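Local atomic coordinates of response regulator aspartate phosphatase H (PDB entry 3Q15), a protein that acts as a dual-specificity regulator of sporulation and competence in Bacillus subtilis, dephosphorylating the phosphotransferase Spo0F and acting on the response regulator ComA. Residues 177-182 / 218-223; 184-189 / 206-211. All coordinates share one frame; numbering follows the deposited sequence.

Contact 1 of 2, residues 177-182 / 218-223; sequences YSIRTI and DRFIAI. With SO4 (sulfate ion), chain F.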
ATOM      1  N   TYR A 177      12.800  11.688 -21.199  1.00 60.67           N
ATOM      2  CA  TYR A 177      12.207  10.431 -20.748  1.00 56.55           C
ATOM      3  C   TYR A 177      10.737  10.321 -21.143  1.00 53.91           C
ATOM      4  O   TYR A 177       9.878  10.044 -20.304  1.00 49.79           O
ATOM      5  CB  TYR A 177      12.365  10.275 -19.233  1.00 57.21           C
ATOM      6  CG  TYR A 177      13.747   9.832 -18.801  1.00 59.94           C
ATOM      7  CD1 TYR A 177      14.778  10.747 -18.656  1.00 63.47           C
ATOM      8  CD2 TYR A 177      14.018   8.495 -18.536  1.00 62.15           C
ATOM      9  CE1 TYR A 177      16.043  10.346 -18.263  1.00 65.86           C
ATOM     10  CE2 TYR A 177      15.280   8.083 -18.142  1.00 62.84           C
ATOM     11  CZ  TYR A 177      16.288   9.013 -18.007  1.00 65.77           C
ATOM     12  OH  TYR A 177      17.543   8.610 -17.615  1.00 68.58           O
ATOM     13  N   SER A 178      10.453  10.532 -22.426  1.00 56.54           N
ATOM     14  CA  SER A 178       9.078  10.515 -22.924  1.00 55.72           C
ATOM     15  C   SER A 178       8.459   9.123 -22.856  1.00 56.10           C
ATOM     16  O   SER A 178       7.287   8.972 -22.513  1.00 54.33           O
ATOM     17  CB  SER A 178       9.014  11.057 -24.355  1.00 58.45           C
ATOM     18  OG  SER A 178       9.891  10.347 -25.214  1.00 61.64           O
ATOM     19  N   ILE A 179       9.249   8.107 -23.186  1.00 57.89           N
ATOM     20  CA  ILE A 179       8.777   6.727 -23.128  1.00 54.39           C
ATOM     21  C   ILE A 179       8.228   6.380 -21.743  1.00 52.50           C
ATOM     22  O   ILE A 179       7.107   5.881 -21.616  1.00 49.32           O
ATOM     23  CB  ILE A 179       9.892   5.730 -23.508  1.00 57.21           C
ATOM     24  CG1 ILE A 179      10.301   5.920 -24.970  1.00 59.77           C
ATOM     25  CG2 ILE A 179       9.441   4.299 -23.258  1.00 55.51           C
ATOM     26  CD1 ILE A 179       9.143   5.821 -25.946  1.00 59.41           C
ATOM     27  N   ARG A 180       9.022   6.638 -20.707  1.00 54.46           N
ATOM     28  CA  ARG A 180       8.592   6.377 -19.337  1.00 50.75           C
ATOM     29  C   ARG A 180       7.365   7.206 -18.980  1.00 45.95           C
ATOM     30  O   ARG A 180       6.540   6.785 -18.172  1.00 46.73           O
ATOM     31  CB  ARG A 180       9.720   6.663 -18.339  1.00 49.84           C
ATOM     32  CG  ARG A 180      10.676   5.496 -18.116  1.00 49.36           C
ATOM     33  CD  ARG A 180       9.988   4.348 -17.392  1.00 50.17           C
ATOM     34  NE  ARG A 180      10.940   3.337 -16.939  1.00 52.80           N
ATOM     35  CZ  ARG A 180      10.893   2.050 -17.274  1.00 53.26           C
ATOM     36  NH1 ARG A 180       9.933   1.600 -18.070  1.00 50.80           N
ATOM     37  NH2 ARG A 180      11.806   1.212 -16.804  1.00 52.03           N
ATOM     38  N   THR A 181       7.256   8.384 -19.585  1.00 46.43           N
ATOM     39  CA  THR A 181       6.134   9.282 -19.337  1.00 46.36           C
ATOM     40  C   THR A 181       4.856   8.682 -19.895  1.00 45.45           C
ATOM     41  O   THR A 181       3.814   8.703 -19.248  1.00 47.08           O
ATOM     42  CB  THR A 181       6.377  10.666 -19.984  1.00 51.22           C
ATOM     43  OG1 THR A 181       7.530  11.274 -19.390  1.00 49.80           O
ATOM     44  CG2 THR A 181       5.179  11.580 -19.783  1.00 52.30           C
ATOM     45  N   ILE A 182       4.947   8.142 -21.104  1.00 46.47           N
ATOM     46  CA  ILE A 182       3.812   7.490 -21.737  1.00 46.75           C
ATOM     47  C   ILE A 182       3.398   6.258 -20.940  1.00 49.08           C
ATOM     48  O   ILE A 182       2.215   6.065 -20.652  1.00 45.87           O
ATOM     49  CB  ILE A 182       4.131   7.095 -23.184  1.00 48.89           C
ATOM     50  CG1 ILE A 182       4.320   8.352 -24.043  1.00 50.74           C
ATOM     51  CG2 ILE A 182       3.028   6.217 -23.749  1.00 50.33           C
ATOM     52  CD1 ILE A 182       4.791   8.079 -25.449  1.00 49.22           C
ATOM     53  N   ASP A 218       5.524   4.859 -33.483  1.00 59.72           N
ATOM     54  CA  ASP A 218       4.345   4.191 -34.029  1.00 62.04           C
ATOM     55  C   ASP A 218       3.712   3.194 -33.059  1.00 60.88           C
ATOM     56  O   ASP A 218       2.491   3.172 -32.891  1.00 58.37           O
ATOM     57  CB  ASP A 218       4.685   3.495 -35.347  1.00 65.59           C
ATOM     58  CG  ASP A 218       5.129   4.471 -36.418  1.00 68.64           C
ATOM     59  OD1 ASP A 218       6.085   4.147 -37.153  1.00 72.49           O
ATOM     60  OD2 ASP A 218       4.521   5.558 -36.526  1.00 67.79           O
ATOM     61  N   ARG A 219       4.533   2.367 -32.424  1.00 61.28           N
ATOM     62  CA  ARG A 219       3.998   1.381 -31.494  1.00 61.67           C
ATOM     63  C   ARG A 219       3.142   2.055 -30.427  1.00 58.71           C
ATOM     64  O   ARG A 219       2.011   1.640 -30.180  1.00 58.44           O
ATOM     65  CB  ARG A 219       5.113   0.554 -30.851  1.00 63.49           C
ATOM     66  CG  ARG A 219       4.616  -0.393 -29.764  1.00 65.36           C
ATOM     67  CD  ARG A 219       5.658  -1.445 -29.420  1.00 69.18           C
ATOM     68  NE  ARG A 219       5.942  -2.306 -30.564  1.00 73.90           N
ATOM     69  CZ  ARG A 219       5.266  -3.412 -30.856  1.00 75.37           C
ATOM     70  NH1 ARG A 219       4.261  -3.803 -30.082  1.00 74.29           N
ATOM     71  NH2 ARG A 219       5.595  -4.130 -31.921  1.00 75.87           N
ATOM     72  N   PHE A 220       3.677   3.102 -29.805  1.00 54.73           N
ATOM     73  CA  PHE A 220       2.958   3.793 -28.739  1.00 53.15           C
ATOM     74  C   PHE A 220       1.794   4.636 -29.253  1.00 52.17           C
ATOM     75  O   PHE A 220       0.883   4.971 -28.498  1.00 48.86           O
ATOM     76  CB  PHE A 220       3.909   4.636 -27.893  1.00 54.10           C
ATOM     77  CG  PHE A 220       4.722   3.830 -26.927  1.00 58.07           C
ATOM     78  CD1 PHE A 220       4.114   3.187 -25.860  1.00 56.65           C
ATOM     79  CD2 PHE A 220       6.093   3.711 -27.085  1.00 62.65           C
ATOM     80  CE1 PHE A 220       4.860   2.438 -24.968  1.00 59.17           C
ATOM     81  CE2 PHE A 220       6.845   2.966 -26.197  1.00 63.72           C
ATOM     82  CZ  PHE A 220       6.230   2.328 -25.137  1.00 61.65           C
ATOM     83  N   ILE A 221       1.830   4.977 -30.536  1.00 53.71           N
ATOM     84  CA  ILE A 221       0.696   5.638 -31.165  1.00 53.37           C
ATOM     85  C   ILE A 221      -0.446   4.636 -31.303  1.00 52.26           C
ATOM     86  O   ILE A 221      -1.593   4.931 -30.970  1.00 54.70           O
ATOM     87  CB  ILE A 221       1.058   6.213 -32.553  1.00 51.58           C
ATOM     88  CG1 ILE A 221       2.040   7.377 -32.410  1.00 51.63           C
ATOM     89  CG2 ILE A 221      -0.192   6.678 -33.280  1.00 47.69           C
ATOM     90  CD1 ILE A 221       2.463   7.992 -33.730  1.00 49.47           C
ATOM     91  N   ALA A 222      -0.114   3.444 -31.785  1.00 52.07           N
ATOM     92  CA  ALA A 222      -1.091   2.375 -31.930  1.00 52.84           C
ATOM     93  C   ALA A 222      -1.649   1.946 -30.576  1.00 50.27           C
ATOM     94  O   ALA A 222      -2.858   1.766 -30.421  1.00 49.71           O
ATOM     95  CB  ALA A 222      -0.465   1.190 -32.642  1.00 56.30           C
ATOM     96  N   ILE A 223      -0.766   1.782 -29.597  1.00 50.12           N
ATOM     97  CA  ILE A 223      -1.183   1.351 -28.266  1.00 48.33           C
ATOM     98  C   ILE A 223      -2.061   2.398 -27.595  1.00 46.86           C
ATOM     99  O   ILE A 223      -3.074   2.063 -26.980  1.00 48.49           O
ATOM    100  CB  ILE A 223       0.023   1.034 -27.358  1.00 51.71           C
ATOM    101  CG1 ILE A 223       0.808  -0.157 -27.910  1.00 53.00           C
ATOM    102  CG2 ILE A 223      -0.444   0.739 -25.944  1.00 52.76           C
ATOM    103  CD1 ILE A 223       2.086  -0.458 -27.151  1.00 52.78           C
TER
HETATM  104  S   SO4 F 378      10.932  -1.883 -18.803  1.00103.43           S
HETATM  105  O1  SO4 F 378      10.952  -0.789 -19.770  1.00103.54           O
HETATM  106  O2  SO4 F 378      11.179  -3.144 -19.494  1.00104.53           O
HETATM  107  O3  SO4 F 378      11.966  -1.671 -17.793  1.00101.81           O
HETATM  108  O4  SO4 F 378       9.621  -1.932 -18.160  1.00102.51           O
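Phe220 meets Ile179 and Ile182 at the first turns of helices 178-194 and 218-235, and the three side chains account for the 165 Å² buried here. The CA atoms of Ile182 and Phe220 stand 8.0 Å apart. From CB, which heads toward the partner helix, the Phe220 ring is swung beside its own backbone N by chi1 of -77°, and the two isoleucines then meet different flanks of it, both from the same side of its plane. CD1 of Phe220 lies 3.8 Å from CG2 of Ile182. CD2 of Phe220 is 3.9 Å from CD1 of Ile179, and farther out CE2 of Phe220 comes to 3.7 Å from that same methyl. The side chains of Ile179 and Phe220 cross at roughly a right angle; both isoleucine methyls approach the ring obliquely. The contact joins the starts of the predicted third and fourth tetratricopeptide repeats, consistent with successive hairpins packing side by side.

Arg180 points away from this apolar patch. Its guanidinium holds a sulfate, probably from the crystallisation liquor, at its edge: NH2 of Arg180 reaches O3 of the sulfate at 3.1 Å in a nearly straight bond (170°), whereas the bond from NH1 of Arg180 to sulfate O1, also 3.1 Å, is more bent (138°). A salt bridge to Glu142, a hydrogen bond to Gln183 and a cation-pi contact with Phe145 also engage this arginine. A leucine in its place would probably leave Glu142 without this cationic partner and the sulfate without these two donors. Arg180 thus spends its charge on the sulfate and Glu142 and none on helix 218-235, while between the segments the contact is apolar and probably depends on how one ring fits against two branched side chains.

Contact 2 of 2, residues 184-189 / 206-211; sequences SLFVIA and EAALEL
The helical segments 184-189 and 206-211 run antiparallel, their N-to-C directions 163° apart and their axes approaching to 9.4 Å, with the CA atoms of Leu185 and Ala208 only 6.1 Å from each other. That short separation falls where one partner is an alanine, whose single methyl lets the larger Leu185 lie against the opposing backbone. Leu185 gives the largest share of the contact. Its CB sits 4.0 Å from CB of Ala208, and chi2 of 168° extends the chain so that CD1 leads outward from the helix. This methyl comes to 3.5 Å from the backbone N of Ala208 and 3.7 Å from the CB of Ala208, and it also reaches CB of Ala207 at 4.1 Å. One methyl therefore rests on the peptide joining two successive alanines and on the side chains of both.

Phe186 adds the second apolar approach, directed at Ala208: CE1 of Phe186 is 3.6 Å from Ala208 CB, which meets the ring obliquely. Its chi2 of -12° keeps CD1 close to eclipsing CA, setting the ring plane nearly along the CA-CB bond. Ala208 CB is thus touched by both Leu185 and Phe186, and the side-chain part of the 172 Å² buried between the segments is all apolar. Both segments belong to the predicted third tetratricopeptide repeat, and the close antiparallel packing of a large residue on small ones is consistent with its helix-turn-helix hairpin. Around this pair, Phe186 also packs on Leu205 of helix 198-214 and on Ile223, Ser224 and Asn227 of helix 218-235, so its ring bridges those two helices. Ser184, Val187 and Ile188 turn to helix 157-172, placing helix 178-194 between the preceding helix and the two that follow.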
ATOM      1  N   SER A 184       3.929   5.749 -17.878  1.00 45.07           N
ATOM      2  CA  SER A 184       3.389   6.217 -16.604  1.00 43.03           C
ATOM      3  C   SER A 184       1.938   6.653 -16.757  1.00 44.95           C
ATOM      4  O   SER A 184       1.118   6.443 -15.861  1.00 45.41           O
ATOM      5  CB  SER A 184       4.235   7.354 -16.033  1.00 40.71           C
ATOM      6  OG  SER A 184       5.523   6.889 -15.666  1.00 41.95           O
ATOM      7  N   LEU A 185       1.626   7.253 -17.898  1.00 44.35           N
ATOM      8  CA  LEU A 185       0.259   7.653 -18.194  1.00 45.04           C
ATOM      9  C   LEU A 185      -0.636   6.429 -18.346  1.00 42.23           C
ATOM     10  O   LEU A 185      -1.769   6.417 -17.860  1.00 41.65           O
ATOM     11  CB  LEU A 185       0.214   8.522 -19.457  1.00 40.45           C
ATOM     12  CG  LEU A 185       0.918   9.878 -19.328  1.00 42.87           C
ATOM     13  CD1 LEU A 185       1.079  10.559 -20.684  1.00 46.47           C
ATOM     14  CD2 LEU A 185       0.169  10.781 -18.358  1.00 42.37           C
ATOM     15  N   PHE A 186      -0.127   5.401 -19.022  1.00 39.22           N
ATOM     16  CA  PHE A 186      -0.861   4.141 -19.150  1.00 44.99           C
ATOM     17  C   PHE A 186      -1.158   3.533 -17.782  1.00 42.35           C
ATOM     18  O   PHE A 186      -2.259   3.038 -17.536  1.00 38.93           O
ATOM     19  CB  PHE A 186      -0.095   3.135 -20.017  1.00 43.30           C
ATOM     20  CG  PHE A 186      -0.066   3.492 -21.477  1.00 42.93           C
ATOM     21  CD1 PHE A 186      -0.882   4.495 -21.975  1.00 43.77           C
ATOM     22  CD2 PHE A 186       0.775   2.824 -22.350  1.00 44.44           C
ATOM     23  CE1 PHE A 186      -0.859   4.830 -23.319  1.00 43.24           C
ATOM     24  CE2 PHE A 186       0.802   3.153 -23.695  1.00 50.01           C
ATOM     25  CZ  PHE A 186      -0.018   4.159 -24.179  1.00 49.33           C
ATOM     26  N   VAL A 187      -0.171   3.570 -16.892  1.00 43.58           N
ATOM     27  CA  VAL A 187      -0.345   3.029 -15.550  1.00 40.53           C
ATOM     28  C   VAL A 187      -1.417   3.800 -14.786  1.00 41.66           C
ATOM     29  O   VAL A 187      -2.272   3.207 -14.131  1.00 41.53           O
ATOM     30  CB  VAL A 187       0.971   3.027 -14.761  1.00 43.22           C
ATOM     31  CG1 VAL A 187       0.717   2.638 -13.311  1.00 42.96           C
ATOM     32  CG2 VAL A 187       1.964   2.072 -15.407  1.00 45.65           C
ATOM     33  N   ILE A 188      -1.379   5.124 -14.886  1.00 42.73           N
ATOM     34  CA  ILE A 188      -2.376   5.960 -14.231  1.00 42.44           C
ATOM     35  C   ILE A 188      -3.780   5.654 -14.750  1.00 41.65           C
ATOM     36  O   ILE A 188      -4.724   5.506 -13.971  1.00 41.03           O
ATOM     37  CB  ILE A 188      -2.061   7.451 -14.423  1.00 42.27           C
ATOM     38  CG1 ILE A 188      -0.712   7.791 -13.790  1.00 44.83           C
ATOM     39  CG2 ILE A 188      -3.159   8.314 -13.825  1.00 43.59           C
ATOM     40  CD1 ILE A 188      -0.242   9.216 -14.076  1.00 44.00           C
ATOM     41  N   ALA A 189      -3.915   5.560 -16.070  1.00 41.44           N
ATOM     42  CA  ALA A 189      -5.190   5.202 -16.679  1.00 41.22           C
ATOM     43  C   ALA A 189      -5.648   3.826 -16.206  1.00 41.75           C
ATOM     44  O   ALA A 189      -6.799   3.649 -15.810  1.00 38.39           O
ATOM     45  CB  ALA A 189      -5.078   5.228 -18.191  1.00 43.56           C
ATOM     46  N   GLU A 206      -5.151  10.401 -23.591  1.00 44.17           N
ATOM     47  CA  GLU A 206      -5.048  11.390 -24.658  1.00 47.08           C
ATOM     48  C   GLU A 206      -3.692  12.089 -24.629  1.00 45.08           C
ATOM     49  O   GLU A 206      -3.085  12.319 -25.675  1.00 48.63           O
ATOM     50  CB  GLU A 206      -6.191  12.406 -24.580  1.00 51.18           C
ATOM     51  CG  GLU A 206      -7.562  11.820 -24.897  1.00 57.13           C
ATOM     52  CD  GLU A 206      -8.689  12.827 -24.744  1.00 62.16           C
ATOM     53  OE1 GLU A 206      -9.769  12.605 -25.332  1.00 63.05           O
ATOM     54  OE2 GLU A 206      -8.500  13.837 -24.034  1.00 66.56           O
ATOM     55  N   ALA A 207      -3.215  12.424 -23.435  1.00 43.54           N
ATOM     56  CA  ALA A 207      -1.899  13.042 -23.302  1.00 41.81           C
ATOM     57  C   ALA A 207      -0.826  12.080 -23.791  1.00 43.88           C
ATOM     58  O   ALA A 207       0.135  12.482 -24.440  1.00 44.07           O
ATOM     59  CB  ALA A 207      -1.637  13.438 -21.857  1.00 40.18           C
ATOM     60  N   ALA A 208      -1.002  10.800 -23.479  1.00 44.06           N
ATOM     61  CA  ALA A 208      -0.075   9.778 -23.945  1.00 44.61           C
ATOM     62  C   ALA A 208      -0.067   9.716 -25.468  1.00 45.33           C
ATOM     63  O   ALA A 208       0.993   9.642 -26.087  1.00 47.17           O
ATOM     64  CB  ALA A 208      -0.426   8.417 -23.354  1.00 45.63           C
ATOM     65  N   LEU A 209      -1.251   9.750 -26.071  1.00 44.14           N
ATOM     66  CA  LEU A 209      -1.349   9.742 -27.525  1.00 47.24           C
ATOM     67  C   LEU A 209      -0.603  10.925 -28.140  1.00 46.94           C
ATOM     68  O   LEU A 209       0.171  10.756 -29.081  1.00 50.39           O
ATOM     69  CB  LEU A 209      -2.811   9.753 -27.984  1.00 49.40           C
ATOM     70  CG  LEU A 209      -3.025   9.913 -29.496  1.00 54.03           C
ATOM     71  CD1 LEU A 209      -2.346   8.787 -30.265  1.00 55.03           C
ATOM     72  CD2 LEU A 209      -4.507   9.982 -29.847  1.00 53.83           C
ATOM     73  N   GLU A 210      -0.845  12.120 -27.607  1.00 67.81           N
ATOM     74  CA  GLU A 210      -0.213  13.330 -28.131  1.00 71.20           C
ATOM     75  C   GLU A 210       1.303  13.265 -28.009  1.00 71.24           C
ATOM     76  O   GLU A 210       2.025  13.608 -28.942  1.00 73.56           O
ATOM     77  CB  GLU A 210      -0.749  14.582 -27.428  1.00 72.79           C
ATOM     78  CG  GLU A 210      -1.835  15.312 -28.206  1.00 83.15           C
ATOM     79  CD  GLU A 210      -1.829  16.814 -27.963  1.00 89.70           C
ATOM     80  OE1 GLU A 210      -1.620  17.237 -26.806  1.00 88.81           O
ATOM     81  OE2 GLU A 210      -2.026  17.574 -28.935  1.00 97.14           O
ATOM     82  N   LEU A 211       1.779  12.823 -26.852  1.00 67.44           N
ATOM     83  CA  LEU A 211       3.211  12.708 -26.617  1.00 68.68           C
ATOM     84  C   LEU A 211       3.832  11.698 -27.579  1.00 67.17           C
ATOM     85  O   LEU A 211       4.886  11.948 -28.166  1.00 67.00           O
ATOM     86  CB  LEU A 211       3.476  12.299 -25.168  1.00 65.77           C
ATOM     87  CG  LEU A 211       4.935  12.269 -24.721  1.00 65.12           C
ATOM     88  CD1 LEU A 211       5.597  13.620 -24.958  1.00 67.83           C
ATOM     89  CD2 LEU A 211       5.024  11.868 -23.259  1.00 62.85           C
TER

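In the fold
From the N terminus, the chain enters helix 178-194, whose first turn supplies one half of contact 1 and whose middle supplies one half of contact 2. After the turn into helix 198-214, residues 206-211 come back against 184-189, and contact 2 closes the inner loop. Only at the start of helix 218-235 does contact 1 close the wider loop, which encloses the inner one without crossing it. The centres lie about 8 Å apart, and Leu211 touches Thr181 and Ile182 while Ile223 packs on Phe186. Contact 2 closes the hairpin of one predicted repeat, and contact 1 joins that hairpin to the start of the next in the TPR domain.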